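Local atomic coordinates of Mlr6093 protein (Mesorhizobium loti, PDB entry 2QJ8), a protein that probably acts as a zinc-dependent hydrolase of the succinylglutamate desuccinylase/aspartoacylase family, cleaving carbon-nitrogen bonds of linear amides. Residues E4-T9 against S127-P132; L22-G27 against A123-R128. All coordinates share one frame; numbering follows the deposited sequence.

Contact 1 of 2, residues E4-T9 against S127-P132; sequences EAPHLT and SRLLLP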
loop_
_atom_site.group_PDB
_atom_site.type_symbol
_atom_site.label_atom_id
_atom_site.label_comp_id
_atom_site.label_asym_id
_atom_site.label_seq_id
_atom_site.Cartn_x
_atom_site.Cartn_y
_atom_site.Cartn_z
ATOM N N GLU A 4 -12.095 3.496 36.934
ATOM C CA GLU A 4 -13.159 3.069 36.021
ATOM C C GLU A 4 -12.872 1.667 35.430
ATOM O O GLU A 4 -11.727 1.317 35.149
ATOM C CB GLU A 4 -13.210 4.181 34.943
ATOM C CG GLU A 4 -14.150 4.083 33.763
ATOM C CD GLU A 4 -14.024 5.316 32.825
ATOM O OE1 GLU A 4 -12.911 5.614 32.316
ATOM O OE2 GLU A 4 -15.055 5.966 32.560
ATOM N N ALA A 5 -13.910 0.851 35.296
ATOM C CA ALA A 5 -13.786 -0.443 34.654
ATOM C C ALA A 5 -14.171 -0.208 33.176
ATOM O O ALA A 5 -14.764 0.838 32.844
ATOM C CB ALA A 5 -14.708 -1.479 35.325
ATOM N N PRO A 6 -13.806 -1.143 32.278
ATOM C CA PRO A 6 -14.275 -0.968 30.928
ATOM C C PRO A 6 -15.792 -1.176 30.884
ATOM O O PRO A 6 -16.325 -1.987 31.624
ATOM C CB PRO A 6 -13.530 -2.074 30.152
ATOM C CG PRO A 6 -13.264 -3.103 31.143
ATOM C CD PRO A 6 -12.989 -2.366 32.411
ATOM N N HIS A 7 -16.479 -0.432 30.029
ATOM C CA HIS A 7 -17.923 -0.562 29.906
ATOM C C HIS A 7 -18.384 -0.006 28.586
ATOM O O HIS A 7 -17.647 0.736 27.934
ATOM C CB HIS A 7 -18.582 0.202 31.063
ATOM C CG HIS A 7 -18.230 1.647 31.077
ATOM N ND1 HIS A 7 -17.059 2.115 31.631
ATOM C CD2 HIS A 7 -18.856 2.719 30.543
ATOM C CE1 HIS A 7 -16.985 3.419 31.438
ATOM N NE2 HIS A 7 -18.061 3.810 30.779
ATOM N N LEU A 8 -19.596 -0.391 28.194
ATOM C CA LEU A 8 -20.267 0.144 27.032
ATOM C C LEU A 8 -21.129 1.302 27.527
ATOM O O LEU A 8 -21.667 1.259 28.627
ATOM C CB LEU A 8 -21.151 -0.909 26.364
ATOM C CG LEU A 8 -20.445 -2.132 25.752
ATOM C CD1 LEU A 8 -21.450 -3.151 25.314
ATOM C CD2 LEU A 8 -19.558 -1.726 24.582
ATOM N N THR A 9 -21.266 2.329 26.696
ATOM C CA THR A 9 -22.069 3.499 27.030
ATOM C C THR A 9 -23.569 3.304 26.760
ATOM O O THR A 9 -24.343 4.221 26.997
ATOM C CB THR A 9 -21.575 4.708 26.283
ATOM O OG1 THR A 9 -21.726 4.483 24.879
ATOM C CG2 THR A 9 -20.124 4.976 26.644
ATOM N N SER A 127 -12.721 -8.313 25.545
ATOM C CA SER A 127 -12.839 -9.629 26.164
ATOM C C SER A 127 -13.848 -9.701 27.297
ATOM O O SER A 127 -14.513 -10.724 27.447
ATOM C CB SER A 127 -11.472 -10.116 26.659
ATOM O OG SER A 127 -10.550 -10.181 25.573
ATOM N N ARG A 128 -13.955 -8.643 28.096
ATOM C CA ARG A 128 -14.938 -8.600 29.172
ATOM C C ARG A 128 -16.359 -8.219 28.724
ATOM O O ARG A 128 -17.332 -8.792 29.231
ATOM C CB ARG A 128 -14.446 -7.716 30.319
ATOM C CG ARG A 128 -13.374 -8.399 31.130
ATOM C CD ARG A 128 -12.571 -7.471 31.996
ATOM N NE ARG A 128 -13.380 -6.727 32.966
ATOM C CZ ARG A 128 -12.912 -5.767 33.779
ATOM N NH1 ARG A 128 -11.630 -5.421 33.748
ATOM N NH2 ARG A 128 -13.735 -5.136 34.632
ATOM N N LEU A 129 -16.477 -7.317 27.746
ATOM C CA LEU A 129 -17.772 -6.781 27.320
ATOM C C LEU A 129 -18.410 -7.312 26.048
ATOM O O LEU A 129 -19.637 -7.255 25.921
ATOM C CB LEU A 129 -17.659 -5.256 27.214
ATOM C CG LEU A 129 -17.425 -4.635 28.599
ATOM C CD1 LEU A 129 -16.659 -3.377 28.525
ATOM C CD2 LEU A 129 -18.784 -4.459 29.297
ATOM N N LEU A 130 -17.612 -7.770 25.093
ATOM C CA LEU A 130 -18.165 -8.180 23.786
ATOM C C LEU A 130 -18.058 -9.667 23.532
ATOM O O LEU A 130 -19.043 -10.287 23.149
ATOM C CB LEU A 130 -17.492 -7.391 22.668
ATOM C CG LEU A 130 -17.560 -5.854 22.729
ATOM C CD1 LEU A 130 -16.828 -5.281 21.488
ATOM C CD2 LEU A 130 -18.985 -5.315 22.761
ATOM N N LEU A 131 -16.900 -10.253 23.815
ATOM C CA LEU A 131 -16.700 -11.685 23.585
ATOM C C LEU A 131 -17.676 -12.615 24.288
ATOM O O LEU A 131 -18.093 -13.589 23.674
ATOM C CB LEU A 131 -15.256 -12.111 23.874
ATOM C CG LEU A 131 -14.183 -11.458 23.012
ATOM C CD1 LEU A 131 -12.875 -12.188 23.275
ATOM C CD2 LEU A 131 -14.550 -11.488 21.542
ATOM N N PRO A 132 -18.046 -12.324 25.561
ATOM C CA PRO A 132 -18.975 -13.239 26.239
ATOM C C PRO A 132 -20.415 -13.322 25.650
ATOM O O PRO A 132 -21.091 -14.326 25.858
ATOM C CB PRO A 132 -18.990 -12.718 27.679
ATOM C CG PRO A 132 -17.719 -11.902 27.813
ATOM C CD PRO A 132 -17.634 -11.237 26.474
#

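Contact 2 of 2, residues L22-G27 against A123-R128; sequences LVVPKG and ADAISR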
loop_
_atom_site.group_PDB
_atom_site.type_symbol
_atom_site.label_atom_id
_atom_site.label_comp_id
_atom_site.label_asym_id
_atom_site.label_seq_id
_atom_site.Cartn_x
_atom_site.Cartn_y
_atom_site.Cartn_z
ATOM N N LEU A 22 -17.310 1.793 23.465
ATOM C CA LEU A 22 -16.651 0.902 24.420
ATOM C C LEU A 22 -15.536 1.752 25.029
ATOM O O LEU A 22 -14.596 2.167 24.333
ATOM C CB LEU A 22 -16.087 -0.340 23.724
ATOM C CG LEU A 22 -15.219 -1.317 24.545
ATOM C CD1 LEU A 22 -15.940 -1.839 25.793
ATOM C CD2 LEU A 22 -14.836 -2.483 23.626
ATOM N N VAL A 23 -15.623 1.976 26.338
ATOM C CA VAL A 23 -14.686 2.804 27.047
ATOM C C VAL A 23 -13.584 1.937 27.618
ATOM O O VAL A 23 -13.861 0.989 28.341
ATOM C CB VAL A 23 -15.401 3.645 28.118
ATOM C CG1 VAL A 23 -14.407 4.474 28.905
ATOM C CG2 VAL A 23 -16.462 4.553 27.422
ATOM N N VAL A 24 -12.346 2.226 27.200
ATOM C CA VAL A 24 -11.158 1.540 27.674
ATOM C C VAL A 24 -10.592 2.497 28.705
ATOM O O VAL A 24 -10.157 3.579 28.331
ATOM C CB VAL A 24 -10.152 1.280 26.534
ATOM C CG1 VAL A 24 -8.954 0.471 27.047
ATOM C CG2 VAL A 24 -10.844 0.575 25.379
ATOM N N PRO A 25 -10.593 2.121 30.003
ATOM C CA PRO A 25 -10.104 3.052 31.029
ATOM C C PRO A 25 -8.677 3.539 30.826
ATOM O O PRO A 25 -7.886 2.924 30.113
ATOM C CB PRO A 25 -10.197 2.232 32.324
ATOM C CG PRO A 25 -11.221 1.233 32.044
ATOM C CD PRO A 25 -11.036 0.856 30.614
ATOM N N LYS A 26 -8.387 4.676 31.444
ATOM C CA LYS A 26 -7.061 5.227 31.531
ATOM C C LYS A 26 -6.137 4.177 32.205
ATOM O O LYS A 26 -6.587 3.306 32.954
ATOM C CB LYS A 26 -7.107 6.519 32.377
ATOM C CG LYS A 26 -5.766 7.085 32.756
ATOM C CD LYS A 26 -5.840 8.313 33.558
ATOM C CE LYS A 26 -4.439 8.830 33.836
ATOM N N GLY A 27 -4.850 4.266 31.913
ATOM C CA GLY A 27 -3.856 3.408 32.523
ATOM C C GLY A 27 -2.575 4.191 32.581
ATOM O O GLY A 27 -2.571 5.420 32.383
ATOM N N ALA A 123 -7.729 -4.962 24.663
ATOM C CA ALA A 123 -8.008 -6.394 24.553
ATOM C C ALA A 123 -8.887 -6.855 25.733
ATOM O O ALA A 123 -9.859 -7.568 25.521
ATOM C CB ALA A 123 -6.699 -7.198 24.481
ATOM N N ASP A 124 -8.555 -6.417 26.949
ATOM C CA ASP A 124 -9.351 -6.680 28.146
ATOM C C ASP A 124 -10.797 -6.164 28.071
ATOM O O ASP A 124 -11.701 -6.881 28.492
ATOM C CB ASP A 124 -8.648 -6.100 29.361
ATOM C CG ASP A 124 -9.409 -6.337 30.642
ATOM O OD1 ASP A 124 -9.495 -7.486 31.097
ATOM O OD2 ASP A 124 -9.938 -5.354 31.171
ATOM N N ALA A 125 -11.003 -4.961 27.502
ATOM C CA ALA A 125 -12.317 -4.349 27.348
ATOM C C ALA A 125 -13.197 -5.140 26.400
ATOM O O ALA A 125 -14.363 -5.359 26.700
ATOM C CB ALA A 125 -12.191 -2.895 26.822
ATOM N N ILE A 126 -12.630 -5.561 25.265
ATOM C CA ILE A 126 -13.332 -6.364 24.255
ATOM C C ILE A 126 -13.674 -7.746 24.822
ATOM O O ILE A 126 -14.775 -8.270 24.593
ATOM C CB ILE A 126 -12.481 -6.489 22.938
ATOM C CG1 ILE A 126 -12.374 -5.117 22.243
ATOM C CG2 ILE A 126 -13.075 -7.516 21.979
ATOM C CD1 ILE A 126 -11.246 -5.022 21.209
ATOM N N SER A 127 -12.721 -8.313 25.545
ATOM C CA SER A 127 -12.839 -9.629 26.164
ATOM C C SER A 127 -13.848 -9.701 27.297
ATOM O O SER A 127 -14.513 -10.724 27.447
ATOM C CB SER A 127 -11.472 -10.116 26.659
ATOM O OG SER A 127 -10.550 -10.181 25.573
ATOM N N ARG A 128 -13.955 -8.643 28.096
ATOM C CA ARG A 128 -14.938 -8.600 29.172
ATOM C C ARG A 128 -16.359 -8.219 28.724
ATOM O O ARG A 128 -17.332 -8.792 29.231
ATOM C CB ARG A 128 -14.446 -7.716 30.319
ATOM C CG ARG A 128 -13.374 -8.399 31.130
ATOM C CD ARG A 128 -12.571 -7.471 31.996
ATOM N NE ARG A 128 -13.380 -6.727 32.966
ATOM C CZ ARG A 128 -12.912 -5.767 33.779
ATOM N NH1 ARG A 128 -11.630 -5.421 33.748
ATOM N NH2 ARG A 128 -13.735 -5.136 34.632
#

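Contact 1 of 2, residues E4-T9 against S127-P132
Leu129 reaches Pro6 and His7 with CG set anti to its own carbonyl carbon (chi1 -66°); in Arg128 a bend at chi3 (59°) sets NE, and the guanidinium beyond it lies at the Pro6 ring. The tightest approach belongs to Leu129: CD1 lies over a face of the Pro6-His7 peptide group, 3.3 Å from both Pro6 C and His7 N, while Pro6 CB adds an apolar contact to the same methyl at 3.8 Å. CD2 lies farther off, near His7 CA. The Arg128 and Pro6 side chains cross at about a right angle. Pro6 CD sits over one guanidinium face, displaced toward the rim, with NH1 of Arg128 3.6 Å from it. Ala5 CB comes up to Arg128 NH2 obliquely, at 3.8 Å. Further along the strand, Leu8 slants across Leu130, methyl to methyl, with its CD2 4.1 Å from Leu130 CD2. The His7 ring turns back toward its own segment instead: ND1 donates to Ala5 O at 2.9 Å, nearly straight at 165° and with the acceptor close to the ring plane, which links the residues on either side of Pro6. The contact lays the short edge strand 7-8 beside the C-terminal end of helix 118-129; the strand itself pairs with strand 16-24, and Pro6 also touches Pro25. Packing holds the segments together, without polar bonds between them; the charge of Arg128 is probably balanced largely by Asp124 on its own helix, leaving a guanidinium face, poor in hydrogen-bonding directions, to pack on the proline ring.

Contact 2 of 2, residues L22-G27 against A123-R128
Leu22 and Ala125 meet where helix 118-129 packs on strand 16-24, a helix-on-sheet layer of an alpha/beta fold whose family is grouped with the zinc exopeptidases. The short segments run roughly antiparallel, at 139°, with their axes 8.4 Å apart. From CB, which points toward the helix, the Leu22 chain continues to CG, anti to the backbone N (chi1 173°) and 4.1 Å from Ala125 CB. There it forks. CD1 sits against Ala125, 4.0 Å from its CB and close to its carbonyl oxygen; CD2 goes to the next residue, 3.9 Å from Ile126 CG1, and the two side chains cross at about a right angle. Val24 reaches the same alanine methyl, its CG2 lying 4.0 Å from Ala125 CB. An alanine in place of Leu22 would probably open a gap beside Ala125 and leave Ile126 CG1 without its neighbour on the strand. On the helix, Arg128 NH1 bridges to the syn lone pair of Asp124 OD2 at 3.1 Å. One turn is gripped twice: Ala123 O accepts from Ser127 N and, from the opposite face of its carbonyl plane, from Ser127 OG at 2.7 Å.

Contacts 1 and 2 lie about 6 Å apart between centres and share Ser127 and Arg128. The helix 118-129 region meets two adjacent antiparallel strands, 7-8 and 16-24, through Leu129 and Leu130 in contact 1 and Ala125 and Ile126 in contact 2. Those strands are joined directly: His7 O and Val23 N are 2.9 Å apart, a probable hydrogen bond. Leu131 N lies 3.0 Å from Ile126 O, probably another. Leu129 and Leu22 touch through their side chains, which makes the apolar packing continuous from the exposed edge inward. Both contacts sit on the same side of the chain's centre, about 22 and 20 Å from it; neither includes a residue known to bind zinc or substrate, and both are structural packing.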